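Alcohol dehydrogenase (Thermus thermophilus, PDB 2EIH) probably catalyses the NAD-dependent interconversion of alcohols and carbonyl compounds, as a zinc-binding member of the medium-chain dehydrogenase family. Local coordinates at residues L91-G94 and R98-A101; E103-P108 and A154-V159; G62-G67 and I147-L152; V85-G90 and V125-A130. All coordinates share one frame; numbering follows the deposited sequence.

Interaction 1 (L91-G94 and R98-A101); sequences LSCG and RCLA. With ZN (zinc ion), chain C.
Cys93 and Cys99 face each other across the zinc ion of the four-cysteine lobe, the kind of structural zinc site found in many medium-chain alcohol dehydrogenases. The loop following strand 84-91 supplies Cys93, and the short helix 97-100 supplies Cys99. Cys93 SG lies 2.5 Å from the zinc and Cys99 SG 2.4 Å from it, the two sulfurs subtending about 123° at the metal. Cys96 and Cys107 complete the site, so four cysteine sulfurs hold the loop around the metal, near the surface. Each cysteine reaches the ion by its own torsion: in Cys93 the sulfur sits between the backbone N and the carbonyl carbon (chi1 69°), whereas in Cys99 it lies beside the backbone N, opposite the carbonyl carbon.

The loop also closes on the sulfur of Cys99. Ser92 brings CB to 3.3 Å from Cys99 SG, with its hydroxyl, hydrogen-bonded to Lys294, close beside. Gly94, with a positive phi of 57°, bends the chain round Cys99, bringing its CA to within 3.5 Å of Cys99 CB. Leu100 and Ala101 pack on Ser295 of a second subunit. Leu100 also turns one branch back toward the loop, its CD1 resting 4.1 Å from the carbonyl oxygen of Gly94, and the Gly94 amide N comes to 3.2 Å from Cys99 SG.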
# COMPACT_ATOMS: atom_id res chain seq x y z
N LEU A 91 17.21 15.52 -12.44
CA LEU A 91 18.54 15.65 -11.85
C LEU A 91 18.48 15.79 -10.32
O LEU A 91 17.79 16.66 -9.79
CB LEU A 91 19.28 16.86 -12.42
CG LEU A 91 19.80 16.72 -13.85
CD1 LEU A 91 18.63 16.43 -14.79
CD2 LEU A 91 20.50 18.00 -14.26
N SER A 92 19.22 14.93 -9.64
CA SER A 92 19.26 14.92 -8.18
C SER A 92 20.68 14.64 -7.73
O SER A 92 21.57 14.41 -8.57
CB SER A 92 18.31 13.85 -7.65
OG SER A 92 18.59 12.59 -8.24
N CYS A 93 20.92 14.63 -6.42
CA CYS A 93 22.27 14.38 -5.90
C CYS A 93 22.56 12.91 -5.70
O CYS A 93 23.72 12.51 -5.55
CB CYS A 93 22.49 15.15 -4.59
SG CYS A 93 21.53 14.54 -3.18
N GLY A 94 21.51 12.09 -5.69
CA GLY A 94 21.67 10.66 -5.51
C GLY A 94 22.41 10.23 -4.24
O GLY A 94 23.03 9.17 -4.21
N ARG A 98 15.83 11.06 0.29
CA ARG A 98 14.86 11.05 -0.79
C ARG A 98 15.38 10.33 -2.04
O ARG A 98 14.66 9.52 -2.65
CB ARG A 98 14.44 12.48 -1.15
CG ARG A 98 13.50 13.12 -0.15
CD ARG A 98 12.24 12.28 0.00
NE ARG A 98 11.13 13.06 0.56
CZ ARG A 98 9.90 12.60 0.71
NH1 ARG A 98 8.95 13.39 1.22
NH2 ARG A 98 9.60 11.36 0.36
N CYS A 99 16.63 10.60 -2.41
CA CYS A 99 17.23 9.96 -3.58
C CYS A 99 17.46 8.47 -3.40
O CYS A 99 17.16 7.68 -4.30
CB CYS A 99 18.56 10.63 -3.94
SG CYS A 99 18.37 12.14 -4.87
N LEU A 100 18.00 8.07 -2.25
CA LEU A 100 18.24 6.64 -2.02
C LEU A 100 16.94 5.84 -1.94
O LEU A 100 16.96 4.62 -2.07
CB LEU A 100 19.07 6.41 -0.75
CG LEU A 100 20.60 6.54 -0.84
CD1 LEU A 100 21.08 6.21 -2.25
CD2 LEU A 100 21.03 7.93 -0.45
N ALA A 101 15.82 6.54 -1.76
CA ALA A 101 14.51 5.90 -1.68
C ALA A 101 13.83 5.86 -3.05
O ALA A 101 12.72 5.34 -3.19
CB ALA A 101 13.62 6.64 -0.67
ZN ZN C . 19.14 13.90 -3.38

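Interaction 2 (E103-P108 and A154-V159); sequences EDNLCP and AWQMVV
The side-chain amides of Asn105 and Gln156 come at each other from opposite directions, their planes turned 54° apart. Asn105 ND2 lies 3.3 Å from the atom modelled as Gln156 NE2. Within the helix, the Trp155 ring, one residue before Gln156, carries Val159 CG2 over the centre of one face, 3.5 Å above its plane. Gln156 spans the wide gap between the backbones by standing straight out from helix 148-161: CG is anti to the backbone N (chi1 -175°) and the chain beyond it is extended. Asn105 ND2 has a firm partner besides, the carbonyl oxygen of Thr290, which helps to fix the turn of its amide. Replacing Gln156 by alanine removes the amide, which would probably leave Asn105 without its neighbour from the helix and open a gap there. Gln283 of a third subunit packs on Asn105, Leu106 and Gln156, so this buried meeting also borders a subunit interface. Asn105 sits in a short 3-10 segment just ahead of Cys107, one of the zinc ligands; the contact thus joins the end of the four-cysteine zinc lobe to the helix that leads into the Rossmann-type, nucleotide-binding part of the fold.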
# COMPACT_ATOMS: atom_id res chain seq x y z
N GLU A 103 12.78 8.44 -4.66
CA GLU A 103 12.04 9.68 -4.80
C GLU A 103 12.95 10.86 -5.14
O GLU A 103 12.93 11.89 -4.47
CB GLU A 103 11.28 9.97 -3.51
CG GLU A 103 10.19 8.96 -3.16
CD GLU A 103 9.97 8.84 -1.67
OE1 GLU A 103 9.08 8.06 -1.26
OE2 GLU A 103 10.69 9.53 -0.90
N ASP A 104 13.75 10.71 -6.20
CA ASP A 104 14.67 11.76 -6.60
C ASP A 104 13.96 13.08 -6.92
O ASP A 104 14.49 14.16 -6.63
CB ASP A 104 15.50 11.29 -7.81
CG ASP A 104 14.63 10.96 -9.02
OD1 ASP A 104 13.74 10.11 -8.91
OD2 ASP A 104 14.86 11.57 -10.08
N ASN A 105 12.76 12.99 -7.49
CA ASN A 105 11.98 14.18 -7.83
C ASN A 105 11.53 14.94 -6.58
O ASN A 105 10.88 15.99 -6.67
CB ASN A 105 10.76 13.80 -8.71
CG ASN A 105 9.77 12.90 -7.99
OD1 ASN A 105 10.15 11.90 -7.38
ND2 ASN A 105 8.49 13.24 -8.08
N LEU A 106 11.87 14.40 -5.42
CA LEU A 106 11.53 15.05 -4.15
C LEU A 106 12.81 15.44 -3.42
O LEU A 106 12.79 15.86 -2.27
CB LEU A 106 10.68 14.13 -3.27
CG LEU A 106 9.15 14.24 -3.42
CD1 LEU A 106 8.69 15.64 -3.02
CD2 LEU A 106 8.75 13.96 -4.86
N CYS A 107 13.94 15.31 -4.11
CA CYS A 107 15.23 15.69 -3.55
C CYS A 107 15.26 17.19 -3.28
O CYS A 107 14.70 17.98 -4.05
CB CYS A 107 16.36 15.33 -4.53
SG CYS A 107 17.95 16.12 -4.16
N PRO A 108 15.89 17.60 -2.18
CA PRO A 108 15.93 19.04 -1.89
C PRO A 108 16.72 19.81 -2.95
O PRO A 108 16.49 21.01 -3.16
CB PRO A 108 16.57 19.09 -0.50
CG PRO A 108 17.43 17.85 -0.47
CD PRO A 108 16.54 16.82 -1.11
N ALA A 154 2.67 11.93 -16.33
CA ALA A 154 1.39 11.26 -16.47
C ALA A 154 1.39 9.94 -15.70
O ALA A 154 0.37 9.52 -15.16
CB ALA A 154 1.10 10.99 -17.94
N TRP A 155 2.55 9.29 -15.64
CA TRP A 155 2.65 8.01 -14.96
C TRP A 155 2.50 8.13 -13.45
O TRP A 155 1.79 7.34 -12.83
CB TRP A 155 3.97 7.34 -15.32
CG TRP A 155 4.14 5.99 -14.70
CD1 TRP A 155 4.41 5.72 -13.39
CD2 TRP A 155 4.08 4.73 -15.36
NE1 TRP A 155 4.53 4.37 -13.20
CE2 TRP A 155 4.34 3.73 -14.40
CE3 TRP A 155 3.85 4.34 -16.69
CZ2 TRP A 155 4.37 2.37 -14.71
CZ3 TRP A 155 3.88 2.99 -17.00
CH2 TRP A 155 4.14 2.01 -16.01
N GLN A 156 3.16 9.12 -12.85
CA GLN A 156 3.05 9.31 -11.41
C GLN A 156 1.61 9.64 -11.05
O GLN A 156 1.10 9.15 -10.05
CB GLN A 156 3.96 10.43 -10.90
CG GLN A 156 3.95 10.56 -9.37
CD GLN A 156 5.04 11.45 -8.81
OE1 GLN A 156 4.79 12.62 -8.50
NE2 GLN A 156 6.25 10.91 -8.67
N MET A 157 0.95 10.45 -11.88
CA MET A 157 -0.43 10.82 -11.62
C MET A 157 -1.38 9.62 -11.72
O MET A 157 -2.17 9.36 -10.81
CB MET A 157 -0.88 11.93 -12.58
CG MET A 157 -0.16 13.25 -12.38
SD MET A 157 -0.82 14.55 -13.47
CE MET A 157 -0.12 14.06 -14.96
N VAL A 158 -1.29 8.88 -12.83
CA VAL A 158 -2.15 7.71 -13.08
C VAL A 158 -1.82 6.51 -12.19
O VAL A 158 -2.68 6.01 -11.46
CB VAL A 158 -2.04 7.30 -14.58
CG1 VAL A 158 -2.86 6.04 -14.86
CG2 VAL A 158 -2.52 8.45 -15.46
N VAL A 159 -0.58 6.04 -12.26
CA VAL A 159 -0.15 4.88 -11.50
C VAL A 159 0.04 5.09 -9.98
O VAL A 159 -0.65 4.47 -9.18
CB VAL A 159 1.14 4.31 -12.14
CG1 VAL A 159 1.57 3.04 -11.43
CG2 VAL A 159 0.89 4.03 -13.61

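Interaction 3 (G62-G67 and I147-L152); sequences GADGSG and IPLTFL
Ala63 begins the contact by setting its CB 4.2 Å from Leu149 CD2, where the start of strand 64-72, in the GroES-like barrel of the medium-chain dehydrogenase fold, meets the first turn of helix 148-161. Asp64 follows and carries the contact. Its carboxylate takes up an N-H at the start of the helix: Leu149 N donates to Asp64 OD2 at 3.1 Å, nearly straight at 177°, and OD2 accepts through its syn lone pair. Asp64 OD1 lies against the leucine side chain, 3.0 Å from Leu149 CB. Pro148 crowds OD2 too, its CB 3.1 Å from Asp64 OD2, so the carboxylate is tightly seated between the proline ring and the leucine side chain, which crosses it at about a right angle. The chi1 of Asp64, -96°, falls away from a staggered value, in keeping with this close fit. With a leucine at this position, the N-H of Leu149 would probably lose its carboxylate acceptor, and the bulkier branches are likely to press on Pro148. The main chain of Asp64 is held as well, its carbonyl oxygen accepting a hydrogen bond from the Thr120 hydroxyl. Gly65 continues the strand in backbone pairing with Ile87, and after it the Ser66 hydroxyl, OG, is hydrogen-bonded to the carbonyl oxygen of Phe141.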
# COMPACT_ATOMS: atom_id res chain seq x y z
N GLY A 62 15.61 23.52 -22.40
CA GLY A 62 15.51 22.15 -22.87
C GLY A 62 15.66 21.04 -21.85
O GLY A 62 16.76 20.77 -21.36
N ALA A 63 14.55 20.38 -21.53
CA ALA A 63 14.59 19.28 -20.57
C ALA A 63 14.53 17.95 -21.33
O ALA A 63 15.26 17.00 -21.01
CB ALA A 63 13.42 19.39 -19.58
N ASP A 64 13.67 17.88 -22.34
CA ASP A 64 13.52 16.67 -23.14
C ASP A 64 14.49 16.63 -24.31
O ASP A 64 14.73 17.65 -24.97
CB ASP A 64 12.11 16.58 -23.69
CG ASP A 64 11.22 15.73 -22.84
OD1 ASP A 64 10.01 15.99 -22.81
OD2 ASP A 64 11.75 14.77 -22.21
N GLY A 65 15.03 15.45 -24.59
CA GLY A 65 15.94 15.33 -25.70
C GLY A 65 16.29 13.90 -26.04
O GLY A 65 16.18 12.99 -25.21
N SER A 66 16.69 13.69 -27.28
CA SER A 66 17.11 12.37 -27.71
C SER A 66 18.30 12.59 -28.61
O SER A 66 18.47 13.66 -29.16
CB SER A 66 15.99 11.64 -28.46
OG SER A 66 15.62 12.34 -29.63
N GLY A 67 19.13 11.57 -28.75
CA GLY A 67 20.28 11.72 -29.60
C GLY A 67 21.15 10.49 -29.58
O GLY A 67 20.70 9.39 -29.24
N ILE A 147 8.80 11.69 -25.46
CA ILE A 147 8.36 10.83 -24.37
C ILE A 147 8.59 11.17 -22.89
O ILE A 147 7.63 11.46 -22.16
CB ILE A 147 8.87 9.39 -24.58
CG1 ILE A 147 8.35 8.85 -25.89
CG2 ILE A 147 8.41 8.49 -23.41
CD1 ILE A 147 8.99 7.55 -26.32
N PRO A 148 9.87 11.15 -22.43
CA PRO A 148 10.27 11.41 -21.05
C PRO A 148 9.41 12.31 -20.15
O PRO A 148 8.58 11.81 -19.37
CB PRO A 148 11.70 11.88 -21.20
CG PRO A 148 12.17 11.12 -22.38
CD PRO A 148 11.02 11.32 -23.33
N LEU A 149 9.63 13.61 -20.23
CA LEU A 149 8.92 14.57 -19.39
C LEU A 149 7.41 14.30 -19.23
O LEU A 149 6.94 14.11 -18.10
CB LEU A 149 9.15 16.00 -19.92
CG LEU A 149 8.96 17.30 -19.10
CD1 LEU A 149 7.58 17.31 -18.45
CD2 LEU A 149 10.05 17.43 -18.05
N THR A 150 6.64 14.27 -20.31
CA THR A 150 5.20 14.04 -20.15
C THR A 150 4.84 12.64 -19.70
O THR A 150 3.97 12.47 -18.86
CB THR A 150 4.38 14.37 -21.42
OG1 THR A 150 4.99 13.78 -22.58
CG2 THR A 150 4.25 15.87 -21.61
N PHE A 151 5.49 11.62 -20.26
CA PHE A 151 5.14 10.28 -19.81
C PHE A 151 5.43 10.05 -18.33
O PHE A 151 4.66 9.39 -17.65
CB PHE A 151 5.78 9.21 -20.69
CG PHE A 151 4.99 8.94 -21.93
CD1 PHE A 151 5.13 9.76 -23.04
CD2 PHE A 151 4.00 7.97 -21.93
CE1 PHE A 151 4.27 9.63 -24.13
CE2 PHE A 151 3.14 7.83 -23.02
CZ PHE A 151 3.28 8.67 -24.12
N LEU A 152 6.52 10.61 -17.82
CA LEU A 152 6.83 10.43 -16.41
C LEU A 152 5.82 11.13 -15.52
O LEU A 152 5.43 10.60 -14.48
CB LEU A 152 8.23 10.96 -16.10
CG LEU A 152 9.36 10.08 -16.62
CD1 LEU A 152 10.64 10.89 -16.74
CD2 LEU A 152 9.55 8.90 -15.69

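Interaction 4 (V85-G90 and V125-A130); sequences VVINPG and VVLPEA
Apolar side chains of two strands that are not direct partners, Ile87 on strand 84-91 and Val125 with Leu127 on strand 124-128, meet here in the buried interior of the curled sheet. The backbones stay well apart, 8.7 Å between Ile87 CA and Leu127 CA at the nearest pair, and methyl groups bridge the distance. Ile87 reaches out with both branches. Its CG2, anti to the backbone N, lies 3.7 Å from Leu127 CD1, while CG1 lies beside the backbone N (chi1 -69°) and carries the extended end of the chain the other way, to set CD1 4.0 Å from Val125 CG1. The isoleucine thus straddles two residues that point the same way from their strand, crossing each obliquely. Leu34 of strand 29-38, the hydrogen-bonding partner of strand 124-128, packs on both Ile87 and Val125, and Leu132 of strand 132-134 lies against Leu127. These strands belong to the GroES-like domain of the medium-chain dehydrogenases, and the cluster forms part of its apolar interior. At the far end the contact turns polar. A water bridges the segments, accepting from Asn88 ND2 at 2.8 Å and donating to the carbonyl oxygen of Ala130 at 2.7 Å. The same Asn88 nitrogen also donates to the backbone carbonyl of Lys294, so both of its hydrogens have acceptors.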
# COMPACT_ATOMS: atom_id res chain seq x y z
N VAL A 85 19.99 7.15 -27.62
CA VAL A 85 19.44 7.36 -26.28
C VAL A 85 18.45 8.52 -26.15
O VAL A 85 18.36 9.40 -27.01
CB VAL A 85 20.58 7.62 -25.27
CG1 VAL A 85 21.53 6.44 -25.22
CG2 VAL A 85 21.37 8.88 -25.67
N VAL A 86 17.70 8.51 -25.05
CA VAL A 86 16.76 9.57 -24.72
C VAL A 86 17.25 10.02 -23.35
O VAL A 86 17.94 9.28 -22.65
CB VAL A 86 15.30 9.06 -24.61
CG1 VAL A 86 14.88 8.44 -25.92
CG2 VAL A 86 15.19 8.06 -23.49
N ILE A 87 16.88 11.23 -22.97
CA ILE A 87 17.29 11.83 -21.71
C ILE A 87 16.22 11.69 -20.64
O ILE A 87 15.03 11.80 -20.93
CB ILE A 87 17.59 13.32 -21.95
CG1 ILE A 87 18.86 13.45 -22.80
CG2 ILE A 87 17.64 14.06 -20.63
CD1 ILE A 87 19.06 14.83 -23.37
N ASN A 88 16.64 11.41 -19.41
CA ASN A 88 15.77 11.28 -18.24
C ASN A 88 16.02 12.66 -17.61
O ASN A 88 17.03 12.86 -16.94
CB ASN A 88 16.31 10.18 -17.32
CG ASN A 88 15.22 9.50 -16.51
OD1 ASN A 88 14.40 10.15 -15.86
ND2 ASN A 88 15.23 8.17 -16.52
N PRO A 89 15.10 13.61 -17.80
CA PRO A 89 15.21 14.99 -17.29
C PRO A 89 15.37 15.23 -15.79
O PRO A 89 15.61 16.37 -15.38
CB PRO A 89 13.98 15.66 -17.88
CG PRO A 89 12.98 14.57 -17.86
CD PRO A 89 13.74 13.34 -18.29
N GLY A 90 15.27 14.18 -14.98
CA GLY A 90 15.39 14.36 -13.54
C GLY A 90 16.80 14.37 -12.97
O GLY A 90 17.50 13.36 -13.01
N VAL A 125 24.98 18.03 -25.17
CA VAL A 125 24.62 18.26 -23.80
C VAL A 125 25.34 17.20 -22.99
O VAL A 125 25.52 16.07 -23.44
CB VAL A 125 23.07 18.21 -23.61
CG1 VAL A 125 22.56 16.79 -23.79
CG2 VAL A 125 22.69 18.77 -22.24
N VAL A 126 25.77 17.57 -21.79
CA VAL A 126 26.47 16.65 -20.93
C VAL A 126 25.67 16.42 -19.68
O VAL A 126 25.30 17.37 -19.00
CB VAL A 126 27.84 17.21 -20.53
CG1 VAL A 126 28.38 16.45 -19.33
CG2 VAL A 126 28.80 17.14 -21.69
N LEU A 127 25.39 15.15 -19.38
CA LEU A 127 24.65 14.83 -18.16
C LEU A 127 25.17 13.54 -17.53
O LEU A 127 25.95 12.81 -18.15
CB LEU A 127 23.14 14.74 -18.43
CG LEU A 127 22.52 13.94 -19.57
CD1 LEU A 127 21.07 13.65 -19.24
CD2 LEU A 127 22.63 14.72 -20.86
N PRO A 128 24.77 13.25 -16.28
CA PRO A 128 25.24 12.02 -15.63
C PRO A 128 24.72 10.74 -16.29
O PRO A 128 23.60 10.71 -16.80
CB PRO A 128 24.74 12.19 -14.19
CG PRO A 128 23.53 13.06 -14.33
CD PRO A 128 23.96 14.07 -15.37
N GLU A 129 25.53 9.69 -16.30
CA GLU A 129 25.14 8.42 -16.92
C GLU A 129 23.81 7.89 -16.38
O GLU A 129 23.18 7.04 -17.01
CB GLU A 129 26.23 7.35 -16.74
CG GLU A 129 26.56 7.02 -15.28
CD GLU A 129 27.54 5.85 -15.14
OE1 GLU A 129 28.02 5.61 -14.01
OE2 GLU A 129 27.81 5.15 -16.15
N ALA A 130 23.40 8.39 -15.22
CA ALA A 130 22.16 7.95 -14.59
C ALA A 130 20.94 8.59 -15.25
O ALA A 130 19.80 8.16 -15.02
CB ALA A 130 22.18 8.29 -13.10
O HOH W 1 17.84 7.23 -16.69

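How the interactions relate
Interactions 3 and 4 are neighbours in the GroES-like sheet, with centres 10 Å apart: strands 64-72 and 84-91 run antiparallel side by side, Gly65 and Gly67 pairing with Ile87 and Val85. Strand 84-91 then leads directly into the zinc loop of interaction 1, nested within the loops closed by interactions 3 and 4. Interaction 2 follows in series, 12 Å from interaction 1 and joined to it by the Arg98-Glu103 salt bridge. Interactions 2 and 3 share helix 148-161, using successive turns of it with centres 15 Å apart. This one helix therefore touches both the barrel and the zinc lobe on its way to the Rossmann-type part.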